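Local atomic coordinates of esterase (uncultured bacterium FLS12, PDB entry 4RGY), a protein that hydrolyses esters as a low-temperature-active alkaline esterase, probably with the serine-based chemistry of the alpha/beta-hydrolase superfamily. Residues L14-S19 with H91-W96. Sequence-based numbering, arbitrary orientation.
Sequences LGLSTS and HGLQYW
Leu14 reaches across to Leu93 and Tyr95 with its CD2 methyl, the hub of a contact that is mostly aliphatic and aromatic, with backbone carbonyl oxygens at its margin. Leu14 CD2 sits over one face of the Tyr95 ring, shifted toward the rim, 4.0 Å from the ring centroid and 16° off its normal, the geometry of a CH-pi contact. The nearest ring atom is Tyr95 CD1, 3.8 Å from Leu14 CD2, while Leu14 CD1 lies 4.0 Å from Tyr95 CE1. From Leu93 it is CB that meets Leu14 CD2, again at 3.8 Å. Leu14 CG is anti to its own carbonyl carbon, beside the backbone N (chi1 -60°), and from there the side chain crosses those of Leu93 and Tyr95 at about a right angle. Leu14 CD2 also approaches Gln94 O, and Leu93 CD1 lies 3.8 Å from Leu14 O. Leu16 adds a looser touch, with its CD2 4.4 Å from Leu93 CD1. No hydrogen bond joins the two segments.

Both backbones turn sharply beside the contact. Gly15, with positive phi, forms a G1 beta bulge with Leu16 opposite Ser11, and Leu14 N is hydrogen-bonded to Ser11 OG. In the other segment, an inverse gamma turn centred on Gln94, closed by a weak bond from Tyr95 N to Leu93 O, sets Leu93 and Tyr95 on the same leucine. The phenol is held at its far end by a hydrogen bond between Tyr95 OH and His82 ND1, the two rings meeting with their planes nearly perpendicular.

Arg83 of the second subunit packs on Leu93, and its NH1 hydrogen-bonds to Gly15 O. Within the chain, the contact ties the turn between strands 2-11 and 16-25, at one margin of the mostly parallel sheet of an alpha/beta-hydrolase fold, to the loop and first turn of helix 95-110.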
loop_
_atom_site.group_PDB
_atom_site.type_symbol
_atom_site.label_atom_id
_atom_site.label_comp_id
_atom_site.label_asym_id
_atom_site.label_seq_id
_atom_site.Cartn_x
_atom_site.Cartn_y
_atom_site.Cartn_z
ATOM N N LEU A 14 -5.357 -21.668 0.348
ATOM C CA LEU A 14 -3.984 -21.661 -0.152
ATOM C C LEU A 14 -2.977 -21.906 0.964
ATOM O O LEU A 14 -1.832 -22.278 0.705
ATOM C CB LEU A 14 -3.666 -20.338 -0.843
ATOM C CG LEU A 14 -4.517 -19.948 -2.051
ATOM C CD1 LEU A 14 -4.125 -18.568 -2.577
ATOM C CD2 LEU A 14 -4.360 -20.995 -3.140
ATOM N N GLY A 15 -3.398 -21.680 2.205
ATOM C CA GLY A 15 -2.476 -21.720 3.330
ATOM C C GLY A 15 -1.452 -20.604 3.169
ATOM O O GLY A 15 -0.249 -20.815 3.371
ATOM N N LEU A 16 -1.919 -19.411 2.806
ATOM C CA LEU A 16 -0.994 -18.350 2.415
ATOM C C LEU A 16 -1.564 -16.964 2.630
ATOM O O LEU A 16 -2.716 -16.683 2.253
ATOM C CB LEU A 16 -0.600 -18.524 0.945
ATOM C CG LEU A 16 0.428 -17.563 0.342
ATOM C CD1 LEU A 16 1.769 -17.706 1.027
ATOM C CD2 LEU A 16 0.571 -17.842 -1.151
ATOM N N SER A 17 -0.739 -16.092 3.197
ATOM C CA SER A 17 -1.026 -14.664 3.279
ATOM C C SER A 17 -0.864 -14.082 1.889
ATOM O O SER A 17 0.167 -14.290 1.230
ATOM C CB SER A 17 -0.040 -13.978 4.218
ATOM O OG SER A 17 -0.255 -14.368 5.562
ATOM N N THR A 18 -1.879 -13.367 1.424
ATOM C CA THR A 18 -1.859 -12.861 0.063
ATOM C C THR A 18 -2.597 -11.523 0.018
ATOM O O THR A 18 -2.911 -10.947 1.062
ATOM C CB THR A 18 -2.420 -13.942 -0.902
ATOM O OG1 THR A 18 -2.263 -13.520 -2.264
ATOM C CG2 THR A 18 -3.883 -14.216 -0.589
ATOM N N SER A 19 -2.834 -11.008 -1.184
ATOM C CA SER A 19 -3.372 -9.667 -1.328
ATOM C C SER A 19 -4.399 -9.582 -2.437
ATOM O O SER A 19 -4.373 -10.382 -3.366
ATOM C CB SER A 19 -2.243 -8.687 -1.646
ATOM O OG SER A 19 -1.278 -8.704 -0.616
ATOM N N HIS A 91 0.581 -30.056 -9.028
ATOM C CA HIS A 91 1.734 -29.825 -8.167
ATOM C C HIS A 91 1.758 -28.361 -7.769
ATOM O O HIS A 91 2.413 -27.530 -8.413
ATOM C CB HIS A 91 3.031 -30.176 -8.897
ATOM C CG HIS A 91 3.113 -31.607 -9.325
ATOM N ND1 HIS A 91 3.581 -32.600 -8.494
ATOM C CD2 HIS A 91 2.796 -32.212 -10.495
ATOM C CE1 HIS A 91 3.548 -33.757 -9.133
ATOM N NE2 HIS A 91 3.076 -33.549 -10.348
ATOM N N GLY A 92 1.014 -28.029 -6.725
ATOM C CA GLY A 92 0.931 -26.652 -6.293
ATOM C C GLY A 92 -0.259 -26.445 -5.390
ATOM O O GLY A 92 -0.728 -27.375 -4.725
ATOM N N LEU A 93 -0.747 -25.214 -5.352
ATOM C CA LEU A 93 -1.818 -24.873 -4.435
ATOM C C LEU A 93 -3.169 -24.891 -5.125
ATOM O O LEU A 93 -3.270 -24.954 -6.365
ATOM C CB LEU A 93 -1.567 -23.503 -3.807
ATOM C CG LEU A 93 -0.199 -23.360 -3.129
ATOM C CD1 LEU A 93 -0.001 -21.945 -2.569
ATOM C CD2 LEU A 93 -0.037 -24.397 -2.029
ATOM N N GLN A 94 -4.211 -24.812 -4.312
ATOM C CA GLN A 94 -5.575 -24.983 -4.789
ATOM C C GLN A 94 -6.192 -23.671 -5.251
ATOM O O GLN A 94 -7.122 -23.153 -4.632
ATOM C CB GLN A 94 -6.423 -25.637 -3.695
ATOM C CG GLN A 94 -5.931 -27.028 -3.303
ATOM C CD GLN A 94 -6.194 -28.078 -4.369
ATOM O OE1 GLN A 94 -5.346 -28.347 -5.226
ATOM N NE2 GLN A 94 -7.375 -28.683 -4.318
ATOM N N TYR A 95 -5.682 -23.146 -6.363
ATOM C CA TYR A 95 -6.108 -21.829 -6.838
ATOM C C TYR A 95 -7.522 -21.772 -7.435
ATOM O O TYR A 95 -8.141 -20.719 -7.435
ATOM C CB TYR A 95 -5.098 -21.261 -7.826
ATOM C CG TYR A 95 -3.778 -20.862 -7.198
ATOM C CD1 TYR A 95 -3.605 -19.608 -6.636
ATOM C CD2 TYR A 95 -2.706 -21.743 -7.193
ATOM C CE1 TYR A 95 -2.385 -19.243 -6.074
ATOM C CE2 TYR A 95 -1.498 -21.391 -6.650
ATOM C CZ TYR A 95 -1.346 -20.142 -6.102
ATOM O OH TYR A 95 -0.126 -19.808 -5.555
ATOM N N TRP A 96 -8.026 -22.897 -7.941
ATOM C CA TRP A 96 -9.417 -22.948 -8.402
ATOM C C TRP A 96 -10.396 -22.913 -7.234
ATOM O O TRP A 96 -11.377 -22.160 -7.264
ATOM C CB TRP A 96 -9.671 -24.204 -9.226
ATOM C CG TRP A 96 -11.140 -24.459 -9.479
ATOM C CD1 TRP A 96 -11.890 -25.476 -8.955
ATOM C CD2 TRP A 96 -12.025 -23.705 -10.331
ATOM N NE1 TRP A 96 -13.183 -25.400 -9.422
ATOM C CE2 TRP A 96 -13.294 -24.326 -10.264
ATOM C CE3 TRP A 96 -11.874 -22.555 -11.119
ATOM C CZ2 TRP A 96 -14.400 -23.849 -10.973
ATOM C CZ3 TRP A 96 -12.972 -22.088 -11.830
ATOM C CH2 TRP A 96 -14.222 -22.735 -11.748
#